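Local coordinates for protein exosome complex component Rrp42 (Methanothermobacter thermautotrophicus, PDB 2WNR) that probably serves as a non-catalytic subunit of the archaeal exosome, an RNA-degrading complex, helping to shape the Rrp41 active site, at residues A[83-88]-A[105-110]; A[109-114]-A[153-158]. One frame throughout, in Å; residues are numbered along the deposited sequence.

Contact 1: A[83-88]-A[105-110]; sequences TNSELL and VELSRV
The flat groups of this contact are the peptide planes on either side of Asn84, and Ser108 of the helix lies over both. Its OG stands above the helix-facing side of the Thr83-Asn84 and Asn84-Ser85 peptides, 3.3 Å from the Asn84 CA that joins them. At one edge of these planes the backbone of Asn84 pairs with Leu139 and Leu141 of strand 133-145; the CB of Asn84 is directed away from the helix. Ser108 OG also lies 3.3 Å from Ser85 N, but at a poor angle for a hydrogen bond. It is hydrogen-bonded to a basic side chain of another protein chain.

Thr83 and Ser85, alternate residues of the strand, bracket this hydroxyl. The methyl of Thr83 is anti to its backbone N (chi1 -57° for OG1), and CG2 rests 3.6 Å from Ser108 O. Ser85 OG lies between its own backbone N and carbonyl carbon (chi1 50°), which carries it to 3.3 Å from Ser108 CB; it has a weak hydrogen bond to Ser104. Further along, Leu107 brings CD1 alongside Ser85, 3.8 Å from its CB, and more loosely up to Leu87 CD1 at 4.5 Å.

With small residues at the centre, the axes of the two segments come within 7.3 Å, and Ser85 and Ser108 face each other. The chain directions differ by 145°, so the helix runs back over the strand it follows. Strand 80-87, helix 102-117 and the parallel neighbouring strand 133-145 form the left-handed beta-alpha-beta crossover of the ribosomal protein S5 domain 2-like fold, to which RNase PH domains belong.

Contact 2: A[109-114]-A[153-158]; sequences RVVDRC and AAVLAT
Val111 supplies most of the apolar packing between the two helices, one branch for each part of the facing surface. Val111 CG2 meets Ala154 CB at 3.6 Å and also reaches Val155 CG2 at 4.1 Å, the two valine side chains passing each other in opposite directions. One turn on, Cys114 continues the seam. Its SG, anti to the backbone N (chi1 -162°), lies 3.9 Å from Val155 CG1.

The polar element is the hydroxyl of Thr158, whose OG1 has Val111 CG1 packed against it at 3.6 Å. Thr158 OG1 turns back into its own helix and donates to Ala154 O at 2.7 Å, approaching from above the carbonyl plane. The hydroxyl thus has its partner within its own helix, and Ala154 O accepts from both Thr158 N and Thr158 OG1. An alanine in place of Val111 would probably open a gap facing Ala154, Val155 and the Thr158 hydroxyl, weakening the grip between the helices.

The segment axes approach to 9.6 Å and cross at -48°. Beneath this pair lies the domain 1 sheet, where Leu141 of strand 133-145 touches Val111, Ala154 and Thr158, and on strand 58-69 Ile60 touches Ala154 and Val62 touches Thr158. On another flank Met195 of strand 193-201 packs on Val110, Cys114 and Val155.

How the contacts relate
Both contacts are buried and share helix 102-117, which packs on strand 80-87 in contact 1 and on helix 150-164 in contact 2. Contact 2 is the deeper, centred about 2 Å from the centre of the chain against about 9 Å for contact 1. Their chemistry follows: small hydroxyl side chains and strand peptides dominate contact 1, whereas contact 2 is nearly all aliphatic. Ser108 of contact 1 bonds to another protein chain; in contact 2 such bonds come from Arg109 and Arg113, which take no part in the packing. Thr83 OG1 lies 2.8 Å from Asp112 OD2, probably hydrogen-bonded, and Leu107 CD2 packs 3.9 Å from Ala154 CB, so the two contacts adjoin through helix 102-117.

Contact 1: A[83-88]-A[105-110]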
loop_
_atom_site.group_PDB
_atom_site.type_symbol
_atom_site.label_atom_id
_atom_site.label_comp_id
_atom_site.label_asym_id
_atom_site.label_seq_id
_atom_site.Cartn_x
_atom_site.Cartn_y
_atom_site.Cartn_z
ATOM N N THR A 83 -2.059 -11.114 -16.744
ATOM C CA THR A 83 -1.032 -12.074 -16.355
ATOM C C THR A 83 -0.355 -11.613 -15.078
ATOM O O THR A 83 0.075 -10.469 -14.968
ATOM C CB THR A 83 0.018 -12.280 -17.468
ATOM O OG1 THR A 83 -0.645 -12.691 -18.666
ATOM C CG2 THR A 83 1.049 -13.357 -17.096
ATOM N N ASN A 84 -0.292 -12.505 -14.096
ATOM C CA ASN A 84 0.396 -12.217 -12.853
ATOM C C ASN A 84 1.103 -13.463 -12.335
ATOM O O ASN A 84 0.590 -14.576 -12.472
ATOM C CB ASN A 84 -0.548 -11.643 -11.785
ATOM C CG ASN A 84 0.189 -11.317 -10.480
ATOM O OD1 ASN A 84 0.885 -10.304 -10.385
ATOM N ND2 ASN A 84 0.051 -12.195 -9.476
ATOM N N SER A 85 2.285 -13.280 -11.759
ATOM C CA SER A 85 3.025 -14.418 -11.245
ATOM C C SER A 85 3.420 -14.222 -9.795
ATOM O O SER A 85 3.794 -13.124 -9.382
ATOM C CB SER A 85 4.257 -14.707 -12.101
ATOM O OG SER A 85 5.000 -13.535 -12.304
ATOM N N GLU A 86 3.315 -15.296 -9.027
ATOM C CA GLU A 86 3.745 -15.295 -7.647
ATOM C C GLU A 86 5.051 -16.093 -7.482
ATOM O O GLU A 86 5.039 -17.328 -7.490
ATOM C CB GLU A 86 2.640 -15.869 -6.762
ATOM C CG GLU A 86 1.438 -14.966 -6.609
ATOM C CD GLU A 86 1.687 -13.785 -5.670
ATOM O OE1 GLU A 86 1.738 -14.005 -4.440
ATOM O OE2 GLU A 86 1.805 -12.632 -6.150
ATOM N N LEU A 87 6.170 -15.383 -7.356
ATOM C CA LEU A 87 7.443 -16.029 -7.100
ATOM C C LEU A 87 7.548 -16.320 -5.595
ATOM O O LEU A 87 8.025 -15.496 -4.816
ATOM C CB LEU A 87 8.604 -15.170 -7.606
ATOM C CG LEU A 87 9.141 -15.438 -9.012
ATOM C CD1 LEU A 87 8.042 -15.484 -10.040
ATOM C CD2 LEU A 87 10.148 -14.377 -9.396
ATOM N N LEU A 88 7.083 -17.497 -5.197
ATOM C CA LEU A 88 6.875 -17.798 -3.795
ATOM C C LEU A 88 8.165 -17.997 -2.999
ATOM O O LEU A 88 9.102 -18.674 -3.452
ATOM C CB LEU A 88 6.010 -19.054 -3.639
ATOM C CG LEU A 88 4.628 -19.116 -4.299
ATOM C CD1 LEU A 88 4.013 -20.506 -4.181
ATOM C CD2 LEU A 88 3.652 -18.035 -3.846
ATOM N N VAL A 105 7.804 -9.362 -11.860
ATOM C CA VAL A 105 7.253 -8.471 -12.870
ATOM C C VAL A 105 7.808 -8.758 -14.263
ATOM O O VAL A 105 7.052 -8.810 -15.245
ATOM C CB VAL A 105 7.504 -6.996 -12.489
ATOM C CG1 VAL A 105 7.210 -6.068 -13.662
ATOM C CG2 VAL A 105 6.664 -6.616 -11.253
ATOM N N GLU A 106 9.120 -8.960 -14.352
ATOM C CA GLU A 106 9.721 -9.252 -15.644
ATOM C C GLU A 106 9.209 -10.569 -16.206
ATOM O O GLU A 106 8.682 -10.613 -17.329
ATOM C CB GLU A 106 11.237 -9.297 -15.564
ATOM C CG GLU A 106 11.842 -9.512 -16.944
ATOM C CD GLU A 106 13.281 -9.926 -16.890
ATOM O OE1 GLU A 106 13.695 -10.489 -15.858
ATOM O OE2 GLU A 106 13.995 -9.692 -17.891
ATOM N N LEU A 107 9.365 -11.632 -15.415
ATOM C CA LEU A 107 8.847 -12.949 -15.765
ATOM C C LEU A 107 7.410 -12.853 -16.261
ATOM O O LEU A 107 7.088 -13.344 -17.325
ATOM C CB LEU A 107 8.927 -13.902 -14.571
ATOM C CG LEU A 107 8.546 -15.392 -14.722
ATOM C CD1 LEU A 107 7.098 -15.661 -14.408
ATOM C CD2 LEU A 107 8.892 -15.955 -16.100
ATOM N N SER A 108 6.575 -12.192 -15.472
ATOM C CA SER A 108 5.160 -11.997 -15.755
ATOM C C SER A 108 4.909 -11.295 -17.089
ATOM O O SER A 108 4.169 -11.798 -17.931
ATOM C CB SER A 108 4.532 -11.206 -14.611
ATOM O OG SER A 108 3.175 -11.542 -14.473
ATOM N N ARG A 109 5.536 -10.142 -17.290
ATOM C CA ARG A 109 5.370 -9.378 -18.534
ATOM C C ARG A 109 5.893 -10.088 -19.778
ATOM O O ARG A 109 5.336 -9.940 -20.867
ATOM C CB ARG A 109 6.048 -8.027 -18.409
ATOM C CG ARG A 109 5.336 -7.105 -17.464
ATOM C CD ARG A 109 6.093 -5.819 -17.297
ATOM N NE ARG A 109 6.221 -5.074 -18.547
ATOM C CZ ARG A 109 5.262 -4.328 -19.077
ATOM N NH1 ARG A 109 4.086 -4.246 -18.477
ATOM N NH2 ARG A 109 5.481 -3.678 -20.200
ATOM N N VAL A 110 6.967 -10.852 -19.615
ATOM C CA VAL A 110 7.537 -11.596 -20.725
ATOM C C VAL A 110 6.603 -12.712 -21.163
ATOM O O VAL A 110 6.424 -12.932 -22.362
ATOM C CB VAL A 110 8.972 -12.091 -20.420
ATOM C CG1 VAL A 110 9.429 -13.087 -21.452
ATOM C CG2 VAL A 110 9.917 -10.908 -20.444
#

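Contact 2: A[109-114]-A[153-158]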
loop_
_atom_site.group_PDB
_atom_site.type_symbol
_atom_site.label_atom_id
_atom_site.label_comp_id
_atom_site.label_asym_id
_atom_site.label_seq_id
_atom_site.Cartn_x
_atom_site.Cartn_y
_atom_site.Cartn_z
ATOM N N ARG A 109 5.536 -10.142 -17.290
ATOM C CA ARG A 109 5.370 -9.378 -18.534
ATOM C C ARG A 109 5.893 -10.088 -19.778
ATOM O O ARG A 109 5.336 -9.940 -20.867
ATOM C CB ARG A 109 6.048 -8.027 -18.409
ATOM C CG ARG A 109 5.336 -7.105 -17.464
ATOM C CD ARG A 109 6.093 -5.819 -17.297
ATOM N NE ARG A 109 6.221 -5.074 -18.547
ATOM C CZ ARG A 109 5.262 -4.328 -19.077
ATOM N NH1 ARG A 109 4.086 -4.246 -18.477
ATOM N NH2 ARG A 109 5.481 -3.678 -20.200
ATOM N N VAL A 110 6.967 -10.852 -19.615
ATOM C CA VAL A 110 7.537 -11.596 -20.725
ATOM C C VAL A 110 6.603 -12.712 -21.163
ATOM O O VAL A 110 6.424 -12.932 -22.362
ATOM C CB VAL A 110 8.972 -12.091 -20.420
ATOM C CG1 VAL A 110 9.429 -13.087 -21.452
ATOM C CG2 VAL A 110 9.917 -10.908 -20.444
ATOM N N VAL A 111 5.975 -13.380 -20.201
ATOM C CA VAL A 111 4.975 -14.399 -20.502
ATOM C C VAL A 111 3.766 -13.754 -21.143
ATOM O O VAL A 111 3.250 -14.239 -22.146
ATOM C CB VAL A 111 4.519 -15.146 -19.251
ATOM C CG1 VAL A 111 3.370 -16.087 -19.595
ATOM C CG2 VAL A 111 5.682 -15.899 -18.631
ATOM N N ASP A 112 3.320 -12.644 -20.566
ATOM C CA ASP A 112 2.199 -11.933 -21.119
ATOM C C ASP A 112 2.481 -11.513 -22.554
ATOM O O ASP A 112 1.601 -11.589 -23.408
ATOM C CB ASP A 112 1.847 -10.718 -20.271
ATOM C CG ASP A 112 0.573 -10.047 -20.752
ATOM O OD1 ASP A 112 0.652 -9.267 -21.718
ATOM O OD2 ASP A 112 -0.505 -10.324 -20.187
ATOM N N ARG A 113 3.709 -11.076 -22.811
ATOM C CA ARG A 113 4.100 -10.634 -24.148
ATOM C C ARG A 113 3.953 -11.761 -25.178
ATOM O O ARG A 113 3.351 -11.570 -26.239
ATOM C CB ARG A 113 5.540 -10.124 -24.130
ATOM C CG ARG A 113 5.943 -9.310 -25.356
ATOM C CD ARG A 113 7.356 -8.816 -25.218
ATOM N NE ARG A 113 7.534 -8.106 -23.953
ATOM C CZ ARG A 113 8.686 -8.009 -23.289
ATOM N NH1 ARG A 113 9.788 -8.579 -23.765
ATOM N NH2 ARG A 113 8.730 -7.343 -22.142
ATOM N N CYS A 114 4.502 -12.925 -24.831
ATOM C CA CYS A 114 4.454 -14.124 -25.657
ATOM C C CYS A 114 3.025 -14.558 -26.008
ATOM O O CYS A 114 2.705 -14.773 -27.184
ATOM C CB CYS A 114 5.175 -15.253 -24.938
ATOM S SG CYS A 114 5.628 -16.603 -25.995
ATOM N N ALA A 153 9.420 -22.594 -18.666
ATOM C CA ALA A 153 8.449 -23.312 -17.843
ATOM C C ALA A 153 7.138 -22.536 -17.720
ATOM O O ALA A 153 6.056 -23.124 -17.789
ATOM C CB ALA A 153 9.023 -23.592 -16.472
ATOM N N ALA A 154 7.248 -21.216 -17.557
ATOM C CA ALA A 154 6.083 -20.349 -17.387
ATOM C C ALA A 154 5.241 -20.289 -18.647
ATOM O O ALA A 154 4.035 -20.503 -18.596
ATOM C CB ALA A 154 6.496 -18.963 -16.937
ATOM N N VAL A 155 5.879 -20.023 -19.777
ATOM C CA VAL A 155 5.166 -19.922 -21.051
ATOM C C VAL A 155 4.489 -21.256 -21.371
ATOM O O VAL A 155 3.338 -21.303 -21.810
ATOM C CB VAL A 155 6.115 -19.501 -22.201
ATOM C CG1 VAL A 155 5.452 -19.690 -23.551
ATOM C CG2 VAL A 155 6.553 -18.055 -22.014
ATOM N N LEU A 156 5.219 -22.336 -21.118
ATOM C CA LEU A 156 4.734 -23.678 -21.388
ATOM C C LEU A 156 3.475 -23.991 -20.573
ATOM O O LEU A 156 2.506 -24.523 -21.110
ATOM C CB LEU A 156 5.843 -24.688 -21.094
ATOM C CG LEU A 156 5.709 -26.150 -21.523
ATOM C CD1 LEU A 156 5.013 -26.317 -22.882
ATOM C CD2 LEU A 156 7.089 -26.768 -21.556
ATOM N N ALA A 157 3.500 -23.639 -19.288
ATOM C CA ALA A 157 2.388 -23.893 -18.372
ATOM C C ALA A 157 1.172 -23.002 -18.671
ATOM O O ALA A 157 0.029 -23.461 -18.589
ATOM C CB ALA A 157 2.838 -23.721 -16.927
ATOM N N THR A 158 1.425 -21.739 -19.013
ATOM C CA THR A 158 0.366 -20.806 -19.346
ATOM C C THR A 158 -0.339 -21.256 -20.616
ATOM O O THR A 158 -1.568 -21.338 -20.641
ATOM C CB THR A 158 0.909 -19.396 -19.534
ATOM O OG1 THR A 158 1.719 -19.046 -18.405
ATOM C CG2 THR A 158 -0.239 -18.390 -19.660
#